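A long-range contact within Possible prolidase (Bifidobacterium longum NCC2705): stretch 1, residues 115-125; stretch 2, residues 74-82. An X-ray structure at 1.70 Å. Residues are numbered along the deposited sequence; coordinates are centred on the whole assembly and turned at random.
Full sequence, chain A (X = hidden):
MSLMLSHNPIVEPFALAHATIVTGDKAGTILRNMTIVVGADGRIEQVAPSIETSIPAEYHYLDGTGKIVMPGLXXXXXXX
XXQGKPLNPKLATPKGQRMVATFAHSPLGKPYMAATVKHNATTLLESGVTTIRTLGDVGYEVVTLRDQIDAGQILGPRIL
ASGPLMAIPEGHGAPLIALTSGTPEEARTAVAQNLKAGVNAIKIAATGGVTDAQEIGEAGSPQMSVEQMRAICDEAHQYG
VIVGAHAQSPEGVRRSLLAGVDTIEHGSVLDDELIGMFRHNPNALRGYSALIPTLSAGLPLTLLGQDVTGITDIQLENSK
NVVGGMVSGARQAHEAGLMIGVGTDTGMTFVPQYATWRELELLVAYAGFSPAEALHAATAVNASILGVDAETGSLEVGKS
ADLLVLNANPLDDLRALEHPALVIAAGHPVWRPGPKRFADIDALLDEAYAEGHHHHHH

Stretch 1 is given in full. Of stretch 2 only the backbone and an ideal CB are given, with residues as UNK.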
ATOM      1  N   ALA A 115      20.770   4.275   4.359  1.00 20.93           N
ATOM      2  CA  ALA A 115      20.614   5.285   3.323  1.00 20.43           C
ATOM      3  C   ALA A 115      19.702   4.770   2.214  1.00 20.73           C
ATOM      4  O   ALA A 115      18.915   5.523   1.640  1.00 21.62           O
ATOM      5  CB  ALA A 115      21.977   5.670   2.752  1.00 21.67           C
ATOM      6  N   THR A 116      19.809   3.482   1.919  1.00 19.17           N
ATOM      7  CA  THR A 116      18.997   2.885   0.873  1.00 18.70           C
ATOM      8  C   THR A 116      17.515   2.900   1.220  1.00 16.31           C
ATOM      9  O   THR A 116      16.692   3.310   0.403  1.00 16.22           O
ATOM     10  CB  THR A 116      19.434   1.438   0.596  1.00 20.97           C
ATOM     11  OG1 THR A 116      20.760   1.445   0.057  1.00 21.86           O
ATOM     12  CG2 THR A 116      18.494   0.769  -0.392  1.00 22.16           C
ATOM     13  N   VAL A 117      17.170   2.465   2.429  1.00 15.68           N
ATOM     14  CA  VAL A 117      15.759   2.441   2.810  1.00 15.36           C
ATOM     15  C   VAL A 117      15.175   3.841   2.940  1.00 15.80           C
ATOM     16  O   VAL A 117      14.003   4.063   2.615  1.00 15.79           O
ATOM     17  CB  VAL A 117      15.527   1.652   4.117  1.00 16.25           C
ATOM     18  CG1 VAL A 117      15.975   0.212   3.923  1.00 16.88           C
ATOM     19  CG2 VAL A 117      16.255   2.300   5.273  1.00 18.54           C
ATOM     20  N   LYS A 118      15.988   4.790   3.394  1.00 15.52           N
ATOM     21  CA  LYS A 118      15.503   6.155   3.525  1.00 16.15           C
ATOM     22  C   LYS A 118      15.266   6.738   2.131  1.00 14.99           C
ATOM     23  O   LYS A 118      14.285   7.443   1.908  1.00 14.47           O
ATOM     24  CB  LYS A 118      16.501   7.026   4.302  1.00 18.30           C
ATOM     25  CG  LYS A 118      15.970   8.435   4.570  1.00 21.85           C
ATOM     26  CD  LYS A 118      16.841   9.239   5.540  1.00 26.60           C
ATOM     27  CE  LYS A 118      18.153   9.678   4.913  1.00 28.91           C
ATOM     28  NZ  LYS A 118      18.927  10.567   5.834  1.00 31.89           N
ATOM     29  N   HIS A 119      16.162   6.434   1.195  1.00 15.11           N
ATOM     30  CA  HIS A 119      16.030   6.931  -0.170  1.00 15.92           C
ATOM     31  C   HIS A 119      14.737   6.446  -0.810  1.00 14.39           C
ATOM     32  O   HIS A 119      13.996   7.229  -1.404  1.00 13.20           O
ATOM     33  CB  HIS A 119      17.200   6.466  -1.045  1.00 18.53           C
ATOM     34  CG  HIS A 119      17.032   6.804  -2.494  1.00 21.32           C
ATOM     35  ND1 HIS A 119      17.100   8.098  -2.967  1.00 25.26           N
ATOM     36  CD2 HIS A 119      16.755   6.025  -3.566  1.00 24.31           C
ATOM     37  CE1 HIS A 119      16.870   8.101  -4.268  1.00 25.37           C
ATOM     38  NE2 HIS A 119      16.658   6.856  -4.657  1.00 24.86           N
ATOM     39  N   ASN A 120      14.475   5.148  -0.691  1.00 12.98           N
ATOM     40  CA  ASN A 120      13.274   4.582  -1.282  1.00 12.58           C
ATOM     41  C   ASN A 120      12.001   5.092  -0.619  1.00 11.66           C
ATOM     42  O   ASN A 120      10.998   5.323  -1.296  1.00 12.31           O
ATOM     43  CB  ASN A 120      13.336   3.051  -1.255  1.00 13.13           C
ATOM     44  CG  ASN A 120      14.341   2.496  -2.252  1.00 14.28           C
ATOM     45  OD1 ASN A 120      14.401   2.944  -3.399  1.00 16.38           O
ATOM     46  ND2 ASN A 120      15.126   1.513  -1.826  1.00 14.41           N
ATOM     47  N   ALA A 121      12.038   5.273   0.695  1.00 10.63           N
ATOM     48  CA  ALA A 121      10.869   5.790   1.403  1.00 10.88           C
ATOM     49  C   ALA A 121      10.628   7.222   0.927  1.00 10.98           C
ATOM     50  O   ALA A 121       9.486   7.663   0.797  1.00 11.06           O
ATOM     51  CB  ALA A 121      11.106   5.768   2.918  1.00 11.47           C
ATOM     52  N   THR A 122      11.711   7.949   0.666  1.00 10.99           N
ATOM     53  CA  THR A 122      11.592   9.321   0.198  1.00 10.94           C
ATOM     54  C   THR A 122      11.016   9.369  -1.215  1.00 11.00           C
ATOM     55  O   THR A 122      10.231  10.259  -1.543  1.00 12.59           O
ATOM     56  CB  THR A 122      12.953  10.046   0.233  1.00 11.39           C
ATOM     57  OG1 THR A 122      13.412  10.117   1.587  1.00 14.67           O
ATOM     58  CG2 THR A 122      12.823  11.461  -0.322  1.00 12.67           C
ATOM     59  N   THR A 123      11.401   8.409  -2.049  1.00 10.90           N
ATOM     60  CA  THR A 123      10.886   8.344  -3.416  1.00 11.28           C
ATOM     61  C   THR A 123       9.371   8.132  -3.368  1.00 11.08           C
ATOM     62  O   THR A 123       8.621   8.797  -4.078  1.00 12.22           O
ATOM     63  CB  THR A 123      11.544   7.194  -4.197  1.00 10.33           C
ATOM     64  OG1 THR A 123      12.932   7.489  -4.383  1.00 13.74           O
ATOM     65  CG2 THR A 123      10.883   7.011  -5.556  1.00 10.57           C
ATOM     66  N   LEU A 124       8.928   7.203  -2.529  1.00 11.04           N
ATOM     67  CA  LEU A 124       7.500   6.935  -2.378  1.00  9.86           C
ATOM     68  C   LEU A 124       6.795   8.217  -1.954  1.00 10.35           C
ATOM     69  O   LEU A 124       5.784   8.600  -2.545  1.00 11.06           O
ATOM     70  CB  LEU A 124       7.263   5.833  -1.338  1.00 10.42           C
ATOM     71  CG  LEU A 124       7.396   4.404  -1.858  1.00 10.34           C
ATOM     72  CD1 LEU A 124       7.804   3.460  -0.732  1.00 10.54           C
ATOM     73  CD2 LEU A 124       6.075   3.980  -2.485  1.00 11.76           C
ATOM     74  N   LEU A 125       7.332   8.892  -0.942  1.00 10.57           N
ATOM     75  CA  LEU A 125       6.720  10.136  -0.481  1.00 10.49           C
ATOM     76  C   LEU A 125       6.663  11.183  -1.593  1.00 10.88           C
ATOM     77  O   LEU A 125       5.621  11.797  -1.813  1.00 11.35           O
ATOM     78  CB  LEU A 125       7.478  10.698   0.728  1.00 10.97           C
ATOM     79  CG  LEU A 125       6.918  12.005   1.307  1.00 11.24           C
ATOM     80  CD1 LEU A 125       5.473  11.790   1.747  1.00 14.97           C
ATOM     81  CD2 LEU A 125       7.766  12.460   2.490  1.00 12.89           C
ATOM     82  N   UNK A  74      -1.796   5.914  -0.479  1.00  9.48           N
ATOM     83  CA  UNK A  74      -1.288   4.942   0.482  1.00  9.25           C
ATOM     84  C   UNK A  74      -0.943   3.688  -0.303  1.00 10.18           C
ATOM     85  O   UNK A  74      -1.708   3.275  -1.173  1.00 10.47           O
ATOM     86  CB  UNK A  74      -2.300   4.652   1.592  1.00  9.25           C
ATOM     87  N   UNK A  75       0.217   3.097  -0.019  1.00 10.31           N
ATOM     88  CA  UNK A  75       0.620   1.869  -0.703  1.00  9.03           C
ATOM     89  C   UNK A  75       0.733   0.791   0.368  1.00  9.60           C
ATOM     90  O   UNK A  75       1.607   0.849   1.226  1.00 10.55           O
ATOM     91  CB  UNK A  75       1.933   2.044  -1.469  1.00  9.03           C
ATOM     92  N   UNK A  76      -0.162  -0.192   0.324  1.00  9.81           N
ATOM     93  CA  UNK A  76      -0.178  -1.245   1.340  1.00  9.82           C
ATOM     94  C   UNK A  76       0.804  -2.389   1.152  1.00 10.25           C
ATOM     95  O   UNK A  76       0.812  -3.336   1.941  1.00 11.20           O
ATOM     96  CB  UNK A  76      -1.587  -1.836   1.409  1.00  9.82           C
ATOM     97  N   UNK A  77       1.638  -2.320   0.122  1.00 10.53           N
ATOM     98  CA  UNK A  77       2.588  -3.401  -0.102  1.00 12.18           C
ATOM     99  C   UNK A  77       3.864  -2.878  -0.752  1.00 10.71           C
ATOM    100  O   UNK A  77       3.933  -2.726  -1.967  1.00 12.99           O
ATOM    101  CB  UNK A  77       1.960  -4.492  -0.972  1.00 12.18           C
ATOM    102  N   UNK A  78       4.868  -2.606   0.076  1.00 11.75           N
ATOM    103  CA  UNK A  78       6.141  -2.080  -0.404  1.00 10.14           C
ATOM    104  C   UNK A  78       7.351  -2.795   0.200  1.00 11.08           C
ATOM    105  O   UNK A  78       7.221  -3.595   1.124  1.00 12.96           O
ATOM    106  CB  UNK A  78       6.226  -0.584  -0.097  1.00 10.14           C
ATOM    107  N   UNK A  79       8.519  -2.499  -0.364  1.00 12.37           N
ATOM    108  CA  UNK A  79       9.813  -3.004   0.098  1.00 12.02           C
ATOM    109  C   UNK A  79      10.717  -1.792  -0.075  1.00 13.30           C
ATOM    110  O   UNK A  79      10.608  -1.090  -1.075  1.00 15.78           O
ATOM    111  CB  UNK A  79      10.300  -4.233  -0.672  1.00 12.02           C
ATOM    112  N   UNK A  80      11.607  -1.538   0.879  1.00 12.96           N
ATOM    113  CA  UNK A  80      12.481  -0.382   0.761  1.00 13.86           C
ATOM    114  C   UNK A  80      13.901  -0.742   0.330  1.00 16.33           C
ATOM    115  O   UNK A  80      14.848   0.010   0.560  1.00 15.20           O
ATOM    116  CB  UNK A  80      12.526   0.364   2.096  1.00 13.86           C
ATOM    117  N   UNK A  81      14.028  -1.895  -0.319  1.00 20.62           N
ATOM    118  CA  UNK A  81      15.304  -2.381  -0.832  1.00 25.06           C
ATOM    119  C   UNK A  81      14.975  -3.132  -2.122  1.00 28.28           C
ATOM    120  O   UNK A  81      13.862  -3.639  -2.279  1.00 29.53           O
ATOM    121  CB  UNK A  81      16.033  -3.268   0.179  1.00 25.06           C
ATOM    122  N   UNK A  82      15.929  -3.194  -3.047  1.00 30.12           N
ATOM    123  CA  UNK A  82      15.704  -3.882  -4.316  1.00 33.48           C
ATOM    124  C   UNK A  82      15.902  -5.387  -4.178  1.00 34.37           C
ATOM    125  O   UNK A  82      16.989  -5.848  -3.834  1.00 36.24           O
ATOM    126  CB  UNK A  82      16.641  -3.329  -5.392  1.00 33.48           C
TER

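Stretch 1 is one continuous helix, and stretch 2 runs past the side of it that carries Val117, Asn120, Ala121 and Leu124.

Position 74 is extended. Its ideal CB has nothing of stretch 1 within 5.5 Å, so the helix sets no limit here. The deposited residue is Ile74.

Position 75 is also extended, and its CA-to-CB bond points toward the helix. The ideal CB lies 4.7 Å from Leu124 CD2. Leu124 CD2 offers only a methyl, so a side chain of moderate size would suit; an apolar one would pack on it, and a polar one would need its partners from somewhere other than this methyl. The residue is Asn75. Its ND2 comes within 4.4 Å of Leu124 CD2, a loose contact. Asn75 OD1 accepts a hydrogen bond from the backbone N of position 77 at 3.0 Å, where the chain turns a corner. OD1 and ND2 are also hydrogen-bonded elsewhere in the structure.

Positions 76 and 77 form that corner. Both ideal CB atoms are out of reach of the helix, which leaves the choice open. They are Ala76 and His77.

Position 78 returns to extended angles and points toward the helix. Its ideal CB is 4.4 Å from Leu124 CD1. A small or beta-branched residue with a methyl group would fit well. Thr78 is found, with its CG2 4.2 Å from Leu124 CD1. Its hydroxyl is hydrogen-bonded elsewhere in the structure.

Position 79 points away, so stretch 1 says little about it. It is His79.

Position 80 is the centre of the contact. The ideal CB sits 3.8 Å from Val117 CB and 4.4 Å from Asn120 CB, pointing toward the helix. Val117, Ala121 and Leu124 offer an apolar surface, so Leu, Ile or Met would be reasonable. Leu80 has the largest area covered by the other stretch. Its CD1 lies 4.1 Å from Ala121 CB, and its CD2 lies 3.8 Å from Leu124 CD1. The backbone adds polar anchoring whatever the side chain: Asn120 ND2 donates to Leu80 O at 2.8 Å, and Val117 CA makes a CA-H...O contact with the same oxygen at 3.4 Å.

Position 81 points sideways. Its ideal CB is 4.8 Å from Thr116 CG2. Many side chains could start here, even large ones if they turn outward. Phe81 does so: its end leads away from the helix.

Position 82 also points sideways. The helix sets little limit here, and many side chains would do, small polar ones among them. The residue is Ser82. One water lies 2.7 Å from Ser82 OG and accepts from Asn120 ND2 at 3.2 Å.

Stretch 2 74-82: INAHTHLFS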
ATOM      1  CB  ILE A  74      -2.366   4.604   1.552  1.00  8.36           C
ATOM      2  CG1 ILE A  74      -2.712   5.873   2.338  1.00  9.17           C
ATOM      3  CG2 ILE A  74      -1.859   3.504   2.487  1.00  9.50           C
ATOM      4  CD1 ILE A  74      -3.769   5.683   3.416  1.00 10.28           C
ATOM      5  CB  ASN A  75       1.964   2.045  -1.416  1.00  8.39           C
ATOM      6  CG  ASN A  75       2.276   0.883  -2.346  1.00  8.24           C
ATOM      7  OD1 ASN A  75       1.991  -0.268  -2.025  1.00 10.73           O
ATOM      8  ND2 ASN A  75       2.860   1.183  -3.502  1.00  9.59           N
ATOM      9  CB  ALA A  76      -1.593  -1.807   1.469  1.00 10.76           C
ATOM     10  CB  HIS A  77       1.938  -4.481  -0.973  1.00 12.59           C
ATOM     11  CG  HIS A  77       2.728  -5.749  -1.053  1.00 15.94           C
ATOM     12  ND1 HIS A  77       2.157  -6.964  -1.366  1.00 20.01           N
ATOM     13  CD2 HIS A  77       4.046  -5.992  -0.860  1.00 14.52           C
ATOM     14  CE1 HIS A  77       3.088  -7.899  -1.360  1.00 18.04           C
ATOM     15  NE2 HIS A  77       4.243  -7.337  -1.057  1.00 18.15           N
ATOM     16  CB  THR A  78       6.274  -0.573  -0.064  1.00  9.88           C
ATOM     17  OG1 THR A  78       6.276  -0.397   1.363  1.00 11.69           O
ATOM     18  CG2 THR A  78       5.096   0.214  -0.652  1.00 11.39           C
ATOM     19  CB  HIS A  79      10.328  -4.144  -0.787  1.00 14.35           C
ATOM     20  CG  HIS A  79       9.493  -5.384  -0.727  1.00 16.31           C
ATOM     21  ND1 HIS A  79       9.511  -6.243   0.351  1.00 17.78           N
ATOM     22  CD2 HIS A  79       8.595  -5.894  -1.602  1.00 17.56           C
ATOM     23  CE1 HIS A  79       8.658  -7.230   0.138  1.00 18.39           C
ATOM     24  NE2 HIS A  79       8.089  -7.042  -1.039  1.00 18.74           N
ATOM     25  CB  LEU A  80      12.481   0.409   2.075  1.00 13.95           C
ATOM     26  CG  LEU A  80      11.096   0.953   2.484  1.00 12.19           C
ATOM     27  CD1 LEU A  80      11.224   1.756   3.771  1.00 13.33           C
ATOM     28  CD2 LEU A  80      10.510   1.821   1.374  1.00 13.68           C
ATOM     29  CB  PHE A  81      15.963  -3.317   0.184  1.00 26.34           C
ATOM     30  CG  PHE A  81      15.288  -4.657   0.304  1.00 29.35           C
ATOM     31  CD1 PHE A  81      15.777  -5.759  -0.392  1.00 29.96           C
ATOM     32  CD2 PHE A  81      14.154  -4.813   1.097  1.00 29.93           C
ATOM     33  CE1 PHE A  81      15.148  -7.000  -0.300  1.00 31.13           C
ATOM     34  CE2 PHE A  81      13.516  -6.049   1.196  1.00 29.82           C
ATOM     35  CZ  PHE A  81      14.015  -7.145   0.497  1.00 30.92           C
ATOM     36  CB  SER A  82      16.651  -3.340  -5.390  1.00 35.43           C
ATOM     37  OG  SER A  82      16.439  -1.955  -5.600  1.00 39.66           O
TER
HETATM   38  O   HOH W   1      17.036  -0.087  -3.776  1.00 26.70           O
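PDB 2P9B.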